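Local coordinates for guanine nucleotide exchange protein (Legionella pneumophila, PDB 1XSZ) that probably acts as a guanine nucleotide exchange factor for ADP-ribosylation factor (Arf) GTPases, its active site covered by a C-terminal cap, at residues K9-I14 / H49-N54; E16-N19 / G25-K28; K322-T327 / K337-Q342. One frame throughout, in Å; residues are numbered along the deposited sequence. Where two conformers were deposited one is given.

Contact 1 (K9-I14 / H49-N54); sequences KAQREI and HQQRKN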
# COMPACT_ATOMS: atom_id res chain seq x y z
N LYS A 9 18.96 20.01 -15.21
CA LYS A 9 18.60 21.08 -16.14
C LYS A 9 17.09 21.17 -16.36
O LYS A 9 16.53 22.26 -16.45
CB LYS A 9 19.27 20.87 -17.50
CG LYS A 9 20.77 21.09 -17.50
CD LYS A 9 21.38 20.92 -18.88
CE LYS A 9 22.88 21.16 -18.85
NZ LYS A 9 23.52 21.00 -20.19
N ALA A 10 16.45 20.01 -16.44
CA ALA A 10 15.01 19.94 -16.67
C ALA A 10 14.19 19.65 -15.42
O ALA A 10 13.04 19.20 -15.53
CB ALA A 10 14.72 18.88 -17.73
N GLN A 11 14.75 19.91 -14.25
CA GLN A 11 14.04 19.63 -13.01
C GLN A 11 12.66 20.28 -12.89
O GLN A 11 11.72 19.64 -12.42
CB GLN A 11 14.89 20.01 -11.79
CG GLN A 11 15.35 21.45 -11.75
CD GLN A 11 16.28 21.71 -10.58
OE1 GLN A 11 15.86 21.75 -9.43
NE2 GLN A 11 17.57 21.87 -10.87
N ARG A 12 12.52 21.53 -13.31
CA ARG A 12 11.23 22.20 -13.22
C ARG A 12 10.16 21.56 -14.08
O ARG A 12 9.02 21.38 -13.64
CB ARG A 12 11.36 23.68 -13.58
CG ARG A 12 11.99 24.53 -12.48
CD ARG A 12 11.86 26.01 -12.79
NE ARG A 12 12.64 26.39 -13.97
CZ ARG A 12 12.56 27.57 -14.56
NH1 ARG A 12 11.73 28.49 -14.10
NH2 ARG A 12 13.32 27.84 -15.62
N GLU A 13 10.51 21.20 -15.31
CA GLU A 13 9.56 20.57 -16.21
C GLU A 13 9.17 19.18 -15.69
O GLU A 13 8.02 18.76 -15.82
CB GLU A 13 10.14 20.45 -17.62
CG GLU A 13 9.21 19.78 -18.62
CD GLU A 13 9.77 19.75 -20.03
OE1 GLU A 13 10.92 19.29 -20.21
OE2 GLU A 13 9.07 20.19 -20.96
N ILE A 14 10.13 18.48 -15.10
CA ILE A 14 9.87 17.15 -14.57
C ILE A 14 8.95 17.24 -13.36
O ILE A 14 7.97 16.50 -13.25
CB ILE A 14 11.18 16.44 -14.17
CG1 ILE A 14 12.06 16.26 -15.41
CG2 ILE A 14 10.87 15.08 -13.54
CD1 ILE A 14 13.45 15.73 -15.11
N HIS A 49 14.67 11.56 -4.13
CA HIS A 49 15.42 12.01 -2.97
C HIS A 49 15.77 13.50 -3.09
O HIS A 49 15.54 14.28 -2.17
CB HIS A 49 16.71 11.20 -2.81
CG HIS A 49 16.51 9.89 -2.11
ND1 HIS A 49 16.98 8.70 -2.63
CD2 HIS A 49 15.95 9.58 -0.92
CE1 HIS A 49 16.71 7.72 -1.78
NE2 HIS A 49 16.08 8.23 -0.74
N GLN A 50 16.34 13.87 -4.23
CA GLN A 50 16.76 15.25 -4.47
C GLN A 50 15.64 16.28 -4.43
O GLN A 50 15.82 17.37 -3.89
CB GLN A 50 17.46 15.36 -5.83
CG GLN A 50 18.88 14.83 -5.87
CD GLN A 50 19.83 15.65 -5.01
OE1 GLN A 50 19.71 16.87 -4.93
NE2 GLN A 50 20.78 14.98 -4.37
N GLN A 51 14.49 15.93 -5.00
CA GLN A 51 13.38 16.87 -5.07
C GLN A 51 12.24 16.57 -4.11
O GLN A 51 11.10 16.97 -4.35
CB GLN A 51 12.84 16.90 -6.51
CG GLN A 51 13.92 17.16 -7.56
CD GLN A 51 14.46 18.57 -7.51
OE1 GLN A 51 15.50 18.87 -8.11
NE2 GLN A 51 13.77 19.45 -6.81
N ARG A 52 12.54 15.90 -3.00
CA ARG A 52 11.51 15.54 -2.03
C ARG A 52 10.67 16.72 -1.52
O ARG A 52 9.51 16.54 -1.17
CB ARG A 52 12.15 14.81 -0.85
CG ARG A 52 13.16 15.62 -0.08
CD ARG A 52 13.78 14.80 1.04
NE ARG A 52 14.70 15.59 1.85
CZ ARG A 52 15.83 16.13 1.40
NH1 ARG A 52 16.19 15.97 0.14
NH2 ARG A 52 16.59 16.85 2.22
N LYS A 53 11.25 17.91 -1.49
CA LYS A 53 10.53 19.09 -1.01
C LYS A 53 9.63 19.72 -2.08
O LYS A 53 8.82 20.60 -1.77
CB LYS A 53 11.52 20.15 -0.52
CG LYS A 53 12.35 19.72 0.67
CD LYS A 53 13.34 20.81 1.07
CE LYS A 53 14.17 20.39 2.27
NZ LYS A 53 13.32 20.09 3.46
N ASN A 54 9.75 19.25 -3.32
CA ASN A 54 8.98 19.81 -4.42
C ASN A 54 8.00 18.85 -5.08
O ASN A 54 7.20 19.25 -5.92
CB ASN A 54 9.94 20.32 -5.49
CG ASN A 54 10.93 21.33 -4.95
OD1 ASN A 54 12.13 21.23 -5.19
ND2 ASN A 54 10.43 22.30 -4.21
O HOH W 1 13.73 22.22 -7.97
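A chi1 of 57° in Q11 and a bend at chi2 (-69°) in Q51 bring the amides of these two residues together. The Q11 torsion sets CG between the backbone N and the carbonyl carbon, and the chain then runs out extended, while Q51 keeps its CG beside its backbone N and its bend turns the amide back toward Q11. The two chains cross at about a right angle with their amide planes 67° apart, and the touch is made by the two oxygens: Q11 OE1 lies 3.2 Å from Q51 OE1. Both are acceptors, so this pair cannot bond directly. Water 1 bridges the two amides instead. It donates to Q11 OE1 at 2.6 Å and accepts a weak bond from Q51 NE2 at 3.0 Å, so it probably offsets part of the repulsion between the oxygens. Q11 NE2 is hydrogen-bonded to E8 O, which helps fix the rotation of the amide. Q51 OE1 also sits over the root of the Q11 chain, 3.9 Å from Q11 CB. Around this polar pair the packing turns apolar: Q11 leans on F47, and Q51 on I15. A10 is the N-cap of helix 11-20, with its carbonyl taking the I14 N bond at 3.0 Å, and Q51 is the residue at which helix 40-50 gives way to a turn, N54 N bonding to Q51 O at 2.8 Å. The contact thus joins the start of one helix to the end of another in the all-helical Sec7 domain.

Contact 2 (E16-N19 / G25-K28); sequences EAFN and GINK
A17 lays its CB against the end of the K28 side chain, across the helical hairpin of the Sec7 domain formed by the consecutive helices 11-20 and 22-35. The extended part of the lysine chain passes the methyl with K28 CD 3.5 Å from A17 CB. Beyond CE a bend at chi4 (59°) folds the ammonium group back over the alanine, with K28 NZ 3.3 Å from A17 CB. K28 was deposited in two conformers, and the NZ contact is that of one of them. Deeper in the hairpin, at G25, which has no side chain, the backbones come together, with G25 CA 3.8 Å from F18 CA. The same glycine CA lies 3.9 Å from A17 CB. F18, with CG anti to its backbone N (chi1 -176°), sends its ring alongside I26, the two side chains pointing the same way into the buried side. There the ring packs on A59 and V60 of helix 57-64, and I26 reaches I44 and F48 of helix 40-50. Both G25 CA and I26 CD1 stand at the ring edge near its plane, with F18 CE1 4.1 Å from I26 CD1.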
# COMPACT_ATOMS: atom_id res chain seq x y z
N GLU A 16 6.85 19.68 -12.48
CA GLU A 16 5.52 20.11 -12.90
C GLU A 16 4.74 18.96 -13.52
O GLU A 16 3.56 18.76 -13.20
CB GLU A 16 5.64 21.25 -13.91
CG GLU A 16 4.31 21.68 -14.52
CD GLU A 16 4.46 22.81 -15.51
OE1 GLU A 16 5.27 22.67 -16.46
OE2 GLU A 16 3.77 23.84 -15.36
N ALA A 17 5.39 18.19 -14.38
CA ALA A 17 4.73 17.07 -15.04
C ALA A 17 4.36 15.98 -14.04
O ALA A 17 3.25 15.44 -14.07
CB ALA A 17 5.63 16.50 -16.12
N PHE A 18 5.29 15.66 -13.14
CA PHE A 18 5.06 14.61 -12.15
C PHE A 18 3.88 14.91 -11.23
O PHE A 18 3.01 14.07 -11.04
CB PHE A 18 6.31 14.40 -11.29
CG PHE A 18 6.18 13.26 -10.31
CD1 PHE A 18 6.45 11.96 -10.69
CD2 PHE A 18 5.73 13.50 -9.01
CE1 PHE A 18 6.28 10.90 -9.81
CE2 PHE A 18 5.56 12.45 -8.11
CZ PHE A 18 5.83 11.15 -8.51
N ASN A 19 3.87 16.10 -10.64
CA ASN A 19 2.79 16.44 -9.73
C ASN A 19 1.41 16.45 -10.38
O ASN A 19 0.42 16.08 -9.75
CB ASN A 19 3.07 17.78 -9.04
CG ASN A 19 4.29 17.71 -8.13
OD1 ASN A 19 4.69 16.63 -7.69
ND2 ASN A 19 4.86 18.87 -7.81
N GLY A 25 5.67 12.55 -15.51
CA GLY A 25 6.94 12.96 -14.96
C GLY A 25 7.96 11.83 -15.10
O GLY A 25 9.11 12.06 -15.47
N ILE A 26 7.52 10.62 -14.79
CA ILE A 26 8.38 9.44 -14.90
C ILE A 26 8.82 9.27 -16.35
O ILE A 26 10.00 9.03 -16.62
CB ILE A 26 7.64 8.17 -14.42
CG1 ILE A 26 7.34 8.27 -12.92
CG2 ILE A 26 8.46 6.92 -14.74
CD1 ILE A 26 8.58 8.32 -12.04
N ASN A 27 7.88 9.40 -17.28
CA ASN A 27 8.20 9.25 -18.69
C ASN A 27 9.22 10.29 -19.16
O ASN A 27 10.09 9.98 -19.97
CB ASN A 27 6.93 9.35 -19.54
CG ASN A 27 6.09 8.08 -19.47
OD1 ASN A 27 4.96 8.04 -19.96
ND2 ASN A 27 6.64 7.04 -18.86
N LYS A 28 9.11 11.51 -18.65
CA LYS A 28 10.05 12.56 -19.03
C LYS A 28 11.46 12.20 -18.57
O LYS A 28 12.42 12.37 -19.32
CB LYS A 28 9.63 13.90 -18.42
CG LYS A 28 8.43 14.53 -19.11
CD LYS A 28 8.15 15.92 -18.55
CE LYS A 28 7.05 16.62 -19.35
NZ LYS A 28 5.78 15.85 -19.35

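Contact 3 (K322-T327 / K337-Q342); sequences KNFKAT and KAYDNQ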
# COMPACT_ATOMS: atom_id res chain seq x y z
N LYS A 322 -16.57 7.41 -0.46
CA LYS A 322 -16.07 8.50 0.36
C LYS A 322 -15.03 9.34 -0.37
O LYS A 322 -15.04 10.57 -0.30
CB LYS A 322 -15.45 7.95 1.64
CG LYS A 322 -14.93 9.01 2.61
CD LYS A 322 -16.08 9.79 3.22
CE LYS A 322 -15.58 10.82 4.21
NZ LYS A 322 -16.71 11.55 4.86
N ASN A 323 -14.12 8.67 -1.08
CA ASN A 323 -13.06 9.37 -1.78
C ASN A 323 -12.75 8.79 -3.15
O ASN A 323 -12.79 7.57 -3.34
CB ASN A 323 -11.76 9.33 -0.96
CG ASN A 323 -11.96 9.74 0.48
OD1 ASN A 323 -12.44 10.83 0.76
ND2 ASN A 323 -11.58 8.86 1.40
N PHE A 324 -12.45 9.68 -4.09
CA PHE A 324 -12.06 9.29 -5.44
C PHE A 324 -10.65 9.84 -5.60
O PHE A 324 -10.41 11.01 -5.30
CB PHE A 324 -12.92 10.00 -6.49
CG PHE A 324 -14.38 9.67 -6.42
CD1 PHE A 324 -14.90 8.64 -7.19
CD2 PHE A 324 -15.23 10.43 -5.63
CE1 PHE A 324 -16.27 8.36 -7.17
CE2 PHE A 324 -16.61 10.16 -5.61
CZ PHE A 324 -17.12 9.12 -6.38
N LYS A 325 -9.72 9.01 -6.07
CA LYS A 325 -8.34 9.46 -6.26
C LYS A 325 -7.78 8.82 -7.52
O LYS A 325 -8.04 7.66 -7.81
CB LYS A 325 -7.48 9.08 -5.05
CG LYS A 325 -6.10 9.75 -5.04
CD LYS A 325 -5.31 9.32 -3.81
CE LYS A 325 -4.17 10.29 -3.53
NZ LYS A 325 -3.45 9.93 -2.28
N ALA A 326 -7.01 9.60 -8.26
CA ALA A 326 -6.40 9.11 -9.49
C ALA A 326 -5.50 7.91 -9.24
O ALA A 326 -4.98 7.72 -8.14
CB ALA A 326 -5.58 10.22 -10.14
N THR A 327 -5.34 7.07 -10.26
CA THR A 327 -4.43 5.95 -10.16
C THR A 327 -3.28 6.37 -11.07
O THR A 327 -3.34 7.41 -11.71
CB THR A 327 -5.02 4.62 -10.69
OG1 THR A 327 -5.27 4.74 -12.10
CG2 THR A 327 -6.30 4.26 -9.96
N LYS A 337 -16.39 10.08 -13.55
CA LYS A 337 -17.36 9.98 -14.64
C LYS A 337 -17.84 8.55 -14.85
O LYS A 337 -19.03 8.31 -15.05
CB LYS A 337 -16.78 10.55 -15.93
CG LYS A 337 -16.70 12.07 -15.92
CD LYS A 337 -16.23 12.63 -17.26
CE LYS A 337 -14.77 12.33 -17.51
NZ LYS A 337 -14.29 13.00 -18.75
N ALA A 338 -16.92 7.59 -14.79
CA ALA A 338 -17.29 6.19 -14.98
C ALA A 338 -18.25 5.74 -13.88
O ALA A 338 -19.24 5.06 -14.13
CB ALA A 338 -16.05 5.31 -15.00
N TYR A 339 -17.94 6.13 -12.65
CA TYR A 339 -18.77 5.78 -11.50
C TYR A 339 -20.15 6.43 -11.63
O TYR A 339 -21.18 5.77 -11.45
CB TYR A 339 -18.09 6.24 -10.22
CG TYR A 339 -18.92 6.09 -8.96
CD1 TYR A 339 -19.03 4.86 -8.31
CD2 TYR A 339 -19.57 7.20 -8.41
CE1 TYR A 339 -19.76 4.74 -7.13
CE2 TYR A 339 -20.30 7.09 -7.23
CZ TYR A 339 -20.39 5.86 -6.59
OH TYR A 339 -21.09 5.77 -5.41
N ASP A 340 -20.19 7.72 -11.95
CA ASP A 340 -21.47 8.40 -12.09
C ASP A 340 -22.31 7.79 -13.21
O ASP A 340 -23.53 7.71 -13.10
CB ASP A 340 -21.26 9.90 -12.36
CG ASP A 340 -20.84 10.67 -11.12
OD1 ASP A 340 -20.86 10.11 -10.00
OD2 ASP A 340 -20.50 11.86 -11.27
N ASN A 341 -21.65 7.37 -14.29
CA ASN A 341 -22.37 6.76 -15.40
C ASN A 341 -22.99 5.44 -14.96
O ASN A 341 -24.13 5.13 -15.33
CB ASN A 341 -21.44 6.55 -16.60
CG ASN A 341 -21.07 7.85 -17.27
OD1 ASN A 341 -21.77 8.85 -17.14
ND2 ASN A 341 -19.97 7.84 -18.02
N GLN A 342 -22.26 4.67 -14.17
CA GLN A 342 -22.80 3.40 -13.69
C GLN A 342 -23.98 3.67 -12.75
O GLN A 342 -24.98 2.94 -12.78
CB GLN A 342 -21.73 2.57 -12.99
CG GLN A 342 -20.64 2.03 -13.91
CD GLN A 342 -21.20 1.23 -15.08
OE1 GLN A 342 -22.16 0.47 -14.92
NE2 GLN A 342 -20.60 1.41 -16.25
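F324 reaches from strand 323-325 to Y339 on helix 332-351, joining the edge of the antiparallel sheet of the C-terminal capping domain to the helix beside it. From CB, which is directed at the helix, chi1 of -62° puts CG beside the backbone N, and the ring then extends toward the tyrosine. The side chain also packs on I336 and V332, about one and two turns before Y339 in the same helix. The contact with Y339 is made by the outer ring atoms. F324 CE1 lies 3.7 Å from Y339 CD2 and 3.9 Å from Y339 CG, and it also comes within 4.1 Å of Y339 CB. The tip, CZ, is likewise 3.7 Å from Y339 CD2 and reaches Y339 CE2 at 3.9 Å. The phenylalanine therefore presents its leading edge to the face of the tyrosine as an offset edge-to-face pair, with the planes at 68° and the centroids 5.4 Å apart. On the receiving side, chi1 of 173° swings the Y339 ring away from its backbone N, beside the carbonyl carbon, and the side chain also touches V321. On the strand, K322 and N323 both face E206 of strand 204-208 in a classic beta bulge, just ahead of F324. Of the tyrosine ring, the flank carrying CG, CD2 and CE2 takes the contact, and Y339 CG lies in the plane of the F324 ring at its edge.

Overall arrangement
Contacts 1 and 2 belong to the Sec7 domain and share helix 11-20; their centres are about 9 Å apart. Contact 2 pairs that helix with the next one, 22-35, and falls within the span of chain between the two halves of contact 1, which ties it to the end of helix 40-50. They touch, among other places, where N54 O lies 3.0 Å from N19 ND2, a probable hydrogen bond. Contact 3 comes much later, in the capping domain, joining the edge strand 323-325 to helix 332-351. Its centre is about 30 Å from that of contact 1 and 23 Å from that of contact 2. The first two thus join neighbouring N-terminal helices of the Sec7 domain, while the third lies within the capping domain.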